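Local atomic coordinates of putative oxidoreductase molybdopterin-binding subunit (Sulfolobus tokodaii, PDB entry 4ZOH), a protein that binds a pterin cytosine dinucleotide cofactor and is probably the molybdopterin-binding subunit of an oxidoreductase of the aldehyde oxidase and xanthine dehydrogenase family. Residues 571-585 against 677-689. Residues are numbered along the deposited sequence; the frame is centred on the assembly and turned at random.
Sequences HLALVKVDGTGKVFV and AATPTIINAVEQC
Ala677 sets its CB over one face of the His571 imidazole, 3.4 Å from the ring centroid and 15° off the normal, a CH-pi contact. His571 ND1 is hydrogen-bonded to Tyr588 and NE2 to Asp592, which fixes the rotation of the ring. Thr681 packs next to it, close against the strand backbone. Its CG2 lies anti to the backbone N (OG1 at chi1 -61°) and touches Ala573 N at 3.5 Å. That same rotamer lets OG1 bond back to Ala677 O at 2.8 Å, from above the carbonyl plane; Ser409 is a second partner of the hydroxyl. A valine here has no hydroxyl to give Ala677 O, and would probably leave Ser409 without this partner. Ala573 CB meets Ile682 CD1 at 3.6 Å. Ile682 CD1 also meets Val585 on strand 583-593, the two side chains reaching toward each other tip to tip. Small Ala685 lets Val575 come close, Val575 CG1 to Ala685 CB 3.7 Å.

Toward the hairpin turn the fit is looser. The side chains of Val583 and Val686 cross obliquely, Val583 CG1 4.0 Å from Val686 CG2. Val577 CG2 stands 4.2 Å from Cys689 CB, and both residues are partly exposed. The Asp578 to Gly581 turn itself extends beyond the helix and meets another protein chain.

No hydrogen bond joins the two segments; helix 677-688 packs on the sheet, crossing strand 571-577 at -39°. Strand 568-577 runs between strands 405-412 and 583-593. The Cys689–Cys405 disulfide ties the end of segment 677-689 to strand 405-412, while Ile683 and Glu687 turn to helix 336-353.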
loop_
_atom_site.group_PDB
_atom_site.type_symbol
_atom_site.label_atom_id
_atom_site.label_comp_id
_atom_site.label_asym_id
_atom_site.label_seq_id
_atom_site.Cartn_x
_atom_site.Cartn_y
_atom_site.Cartn_z
ATOM N N HIS A 571 -36.796 -19.737 -21.540
ATOM C CA HIS A 571 -36.356 -20.358 -20.333
ATOM C C HIS A 571 -37.580 -21.069 -19.855
ATOM O O HIS A 571 -38.685 -20.674 -20.201
ATOM C CB HIS A 571 -35.858 -19.332 -19.254
ATOM C CG HIS A 571 -34.514 -18.716 -19.582
ATOM N ND1 HIS A 571 -33.614 -18.313 -18.603
ATOM C CD2 HIS A 571 -33.922 -18.435 -20.775
ATOM C CE1 HIS A 571 -32.500 -17.900 -19.196
ATOM N NE2 HIS A 571 -32.675 -17.902 -20.507
ATOM N N LEU A 572 -37.367 -22.125 -19.055
ATOM C CA LEU A 572 -38.402 -23.026 -18.648
ATOM C C LEU A 572 -38.079 -23.547 -17.272
ATOM O O LEU A 572 -36.926 -23.787 -16.975
ATOM C CB LEU A 572 -38.403 -24.212 -19.628
ATOM C CG LEU A 572 -38.630 -23.913 -21.078
ATOM C CD1 LEU A 572 -37.338 -24.074 -21.789
ATOM C CD2 LEU A 572 -39.581 -24.968 -21.641
ATOM N N ALA A 573 -39.082 -23.686 -16.432
ATOM C CA ALA A 573 -38.866 -24.231 -15.113
ATOM C C ALA A 573 -39.960 -25.226 -14.772
ATOM O O ALA A 573 -41.065 -25.103 -15.280
ATOM C CB ALA A 573 -38.849 -23.137 -14.086
ATOM N N LEU A 574 -39.649 -26.162 -13.880
ATOM C CA LEU A 574 -40.593 -27.149 -13.381
ATOM C C LEU A 574 -40.521 -26.986 -11.918
ATOM O O LEU A 574 -39.423 -27.076 -11.338
ATOM C CB LEU A 574 -40.154 -28.621 -13.758
ATOM C CG LEU A 574 -41.078 -29.799 -13.274
ATOM C CD1 LEU A 574 -42.296 -29.896 -14.163
ATOM C CD2 LEU A 574 -40.356 -31.165 -13.340
ATOM N N VAL A 575 -41.654 -26.801 -11.283
ATOM C CA VAL A 575 -41.608 -26.532 -9.831
ATOM C C VAL A 575 -42.617 -27.394 -9.150
ATOM O O VAL A 575 -43.510 -27.891 -9.822
ATOM C CB VAL A 575 -41.984 -25.039 -9.498
ATOM C CG1 VAL A 575 -41.092 -24.024 -10.234
ATOM C CG2 VAL A 575 -43.465 -24.715 -9.760
ATOM N N LYS A 576 -42.563 -27.426 -7.822
ATOM C CA LYS A 576 -43.538 -28.065 -6.959
ATOM C C LYS A 576 -43.787 -27.151 -5.777
ATOM O O LYS A 576 -42.889 -26.424 -5.373
ATOM C CB LYS A 576 -42.985 -29.396 -6.422
ATOM C CG LYS A 576 -43.056 -30.552 -7.422
ATOM C CD LYS A 576 -43.115 -31.869 -6.657
ATOM C CE LYS A 576 -44.512 -32.126 -6.071
ATOM N NZ LYS A 576 -45.503 -32.660 -7.077
ATOM N N VAL A 577 -44.988 -27.167 -5.226
ATOM C CA VAL A 577 -45.300 -26.379 -4.041
ATOM C C VAL A 577 -45.762 -27.405 -3.053
ATOM O O VAL A 577 -46.435 -28.319 -3.461
ATOM C CB VAL A 577 -46.441 -25.354 -4.323
ATOM C CG1 VAL A 577 -46.775 -24.531 -3.107
ATOM C CG2 VAL A 577 -46.023 -24.418 -5.441
ATOM N N ASP A 578 -45.407 -27.287 -1.779
ATOM C CA ASP A 578 -45.770 -28.310 -0.804
ATOM C C ASP A 578 -46.855 -27.776 0.057
ATOM O O ASP A 578 -47.367 -26.682 -0.198
ATOM C CB ASP A 578 -44.565 -28.892 -0.017
ATOM C CG ASP A 578 -43.987 -27.950 1.008
ATOM O OD1 ASP A 578 -42.853 -28.215 1.428
ATOM O OD2 ASP A 578 -44.609 -26.939 1.417
ATOM N N GLY A 579 -47.239 -28.538 1.080
ATOM C CA GLY A 579 -48.330 -28.105 1.961
ATOM C C GLY A 579 -48.028 -26.953 2.884
ATOM O O GLY A 579 -48.909 -26.542 3.635
ATOM N N THR A 580 -46.788 -26.444 2.871
ATOM C CA THR A 580 -46.417 -25.249 3.687
ATOM C C THR A 580 -46.395 -24.006 2.793
ATOM O O THR A 580 -46.242 -22.865 3.257
ATOM C CB THR A 580 -45.045 -25.397 4.403
ATOM O OG1 THR A 580 -44.005 -25.524 3.434
ATOM C CG2 THR A 580 -45.025 -26.636 5.372
ATOM N N GLY A 581 -46.590 -24.236 1.504
ATOM C CA GLY A 581 -46.513 -23.172 0.538
ATOM C C GLY A 581 -45.109 -22.841 0.053
ATOM O O GLY A 581 -44.933 -21.839 -0.668
ATOM N N LYS A 582 -44.149 -23.718 0.363
ATOM C CA LYS A 582 -42.786 -23.583 -0.114
ATOM C C LYS A 582 -42.650 -24.106 -1.528
ATOM O O LYS A 582 -43.149 -25.183 -1.857
ATOM C CB LYS A 582 -41.801 -24.303 0.836
ATOM C CG LYS A 582 -40.343 -24.162 0.383
ATOM C CD LYS A 582 -39.355 -24.930 1.234
ATOM C CE LYS A 582 -39.109 -24.240 2.539
ATOM N NZ LYS A 582 -37.653 -24.226 2.796
ATOM N N VAL A 583 -41.956 -23.348 -2.353
ATOM C CA VAL A 583 -41.730 -23.662 -3.722
ATOM C C VAL A 583 -40.393 -24.361 -3.900
ATOM O O VAL A 583 -39.410 -23.868 -3.427
ATOM C CB VAL A 583 -41.748 -22.365 -4.550
ATOM C CG1 VAL A 583 -41.380 -22.603 -6.023
ATOM C CG2 VAL A 583 -43.146 -21.741 -4.521
ATOM N N PHE A 584 -40.337 -25.447 -4.664
ATOM C CA PHE A 584 -39.074 -26.141 -4.960
ATOM C C PHE A 584 -38.948 -26.115 -6.430
ATOM O O PHE A 584 -39.892 -26.523 -7.097
ATOM C CB PHE A 584 -39.136 -27.625 -4.491
ATOM C CG PHE A 584 -39.332 -27.745 -3.020
ATOM C CD1 PHE A 584 -38.218 -27.778 -2.159
ATOM C CD2 PHE A 584 -40.619 -27.681 -2.469
ATOM C CE1 PHE A 584 -38.394 -27.822 -0.777
ATOM C CE2 PHE A 584 -40.804 -27.716 -1.099
ATOM C CZ PHE A 584 -39.688 -27.807 -0.243
ATOM N N VAL A 585 -37.799 -25.680 -6.954
ATOM C CA VAL A 585 -37.570 -25.706 -8.394
ATOM C C VAL A 585 -36.774 -26.964 -8.750
ATOM O O VAL A 585 -35.591 -27.041 -8.438
ATOM C CB VAL A 585 -36.803 -24.455 -8.862
ATOM C CG1 VAL A 585 -36.588 -24.454 -10.384
ATOM C CG2 VAL A 585 -37.492 -23.187 -8.324
ATOM N N ALA A 677 -34.925 -13.217 -17.670
ATOM C CA ALA A 677 -35.779 -14.396 -17.927
ATOM C C ALA A 677 -36.314 -15.123 -16.739
ATOM O O ALA A 677 -37.435 -15.565 -16.794
ATOM C CB ALA A 677 -35.115 -15.370 -18.911
ATOM N N ALA A 678 -35.561 -15.246 -15.643
ATOM C CA ALA A 678 -35.929 -16.228 -14.600
ATOM C C ALA A 678 -37.147 -15.863 -13.797
ATOM O O ALA A 678 -37.950 -16.761 -13.403
ATOM C CB ALA A 678 -34.732 -16.587 -13.672
ATOM N N THR A 679 -37.303 -14.547 -13.529
ATOM C CA THR A 679 -38.417 -14.102 -12.703
ATOM C C THR A 679 -39.772 -14.487 -13.282
ATOM O O THR A 679 -40.546 -15.187 -12.628
ATOM C CB THR A 679 -38.334 -12.566 -12.425
ATOM O OG1 THR A 679 -37.070 -12.317 -11.823
ATOM C CG2 THR A 679 -39.358 -12.122 -11.407
ATOM N N PRO A 680 -40.107 -14.022 -14.472
ATOM C CA PRO A 680 -41.438 -14.472 -14.939
ATOM C C PRO A 680 -41.472 -16.024 -15.270
ATOM O O PRO A 680 -42.547 -16.623 -15.216
ATOM C CB PRO A 680 -41.574 -13.763 -16.295
ATOM C CG PRO A 680 -40.193 -13.556 -16.780
ATOM C CD PRO A 680 -39.409 -13.193 -15.495
ATOM N N THR A 681 -40.336 -16.613 -15.683
ATOM C CA THR A 681 -40.307 -18.102 -15.863
ATOM C C THR A 681 -40.823 -18.791 -14.629
ATOM O O THR A 681 -41.775 -19.603 -14.692
ATOM C CB THR A 681 -38.919 -18.649 -16.204
ATOM O OG1 THR A 681 -38.522 -18.050 -17.431
ATOM C CG2 THR A 681 -38.995 -20.230 -16.503
ATOM N N ILE A 682 -40.269 -18.384 -13.500
ATOM C CA ILE A 682 -40.570 -19.008 -12.198
ATOM C C ILE A 682 -41.994 -18.662 -11.721
ATOM O O ILE A 682 -42.724 -19.530 -11.181
ATOM C CB ILE A 682 -39.499 -18.673 -11.113
ATOM C CG1 ILE A 682 -38.103 -19.319 -11.435
ATOM C CG2 ILE A 682 -40.046 -19.047 -9.758
ATOM C CD1 ILE A 682 -38.154 -20.827 -11.452
ATOM N N ILE A 683 -42.363 -17.375 -11.854
ATOM C CA ILE A 683 -43.712 -16.985 -11.508
ATOM C C ILE A 683 -44.749 -17.743 -12.424
ATOM O O ILE A 683 -45.767 -18.179 -11.918
ATOM C CB ILE A 683 -43.969 -15.439 -11.541
ATOM C CG1 ILE A 683 -43.050 -14.690 -10.526
ATOM C CG2 ILE A 683 -45.482 -15.233 -11.212
ATOM C CD1 ILE A 683 -43.379 -15.041 -9.047
ATOM N N ASN A 684 -44.491 -17.852 -13.716
ATOM C CA ASN A 684 -45.443 -18.566 -14.588
ATOM C C ASN A 684 -45.616 -20.014 -14.120
ATOM O O ASN A 684 -46.761 -20.485 -13.949
ATOM C CB ASN A 684 -45.030 -18.466 -16.051
ATOM C CG ASN A 684 -45.279 -17.076 -16.616
ATOM O OD1 ASN A 684 -45.815 -16.243 -15.889
ATOM N ND2 ASN A 684 -44.869 -16.795 -17.904
ATOM N N ALA A 685 -44.481 -20.654 -13.797
ATOM C CA ALA A 685 -44.461 -22.008 -13.213
ATOM C C ALA A 685 -45.303 -22.103 -11.988
ATOM O O ALA A 685 -46.178 -23.004 -11.947
ATOM C CB ALA A 685 -43.061 -22.547 -12.962
ATOM N N VAL A 686 -45.100 -21.209 -11.013
ATOM C CA VAL A 686 -45.816 -21.323 -9.745
ATOM C C VAL A 686 -47.317 -21.117 -9.979
ATOM O O VAL A 686 -48.175 -21.675 -9.260
ATOM C CB VAL A 686 -45.340 -20.319 -8.701
ATOM C CG1 VAL A 686 -46.135 -20.427 -7.386
ATOM C CG2 VAL A 686 -43.879 -20.564 -8.340
ATOM N N GLU A 687 -47.620 -20.276 -10.975
ATOM C CA GLU A 687 -48.987 -19.890 -11.192
ATOM C C GLU A 687 -49.746 -21.100 -11.710
ATOM O O GLU A 687 -50.854 -21.335 -11.245
ATOM C CB GLU A 687 -49.082 -18.749 -12.197
ATOM C CG GLU A 687 -50.512 -18.301 -12.443
ATOM C CD GLU A 687 -50.582 -17.018 -13.270
ATOM O OE1 GLU A 687 -50.091 -17.002 -14.416
ATOM O OE2 GLU A 687 -51.089 -16.025 -12.734
ATOM N N GLN A 688 -49.134 -21.838 -12.654
ATOM C CA GLN A 688 -49.632 -23.146 -13.120
ATOM C C GLN A 688 -49.964 -24.076 -11.984
ATOM O O GLN A 688 -50.999 -24.684 -12.033
ATOM C CB GLN A 688 -48.705 -23.791 -14.134
ATOM C CG GLN A 688 -48.641 -23.024 -15.427
ATOM C CD GLN A 688 -50.026 -22.841 -15.964
ATOM O OE1 GLN A 688 -50.719 -23.835 -16.287
ATOM N NE2 GLN A 688 -50.494 -21.574 -15.994
ATOM N N CYS A 689 -49.149 -24.132 -10.927
ATOM C CA CYS A 689 -49.472 -24.945 -9.723
ATOM C C CYS A 689 -50.571 -24.417 -8.802
ATOM O O CYS A 689 -50.966 -25.124 -7.910
ATOM C CB CYS A 689 -48.179 -25.374 -8.900
ATOM S SG CYS A 689 -47.475 -27.032 -9.318
#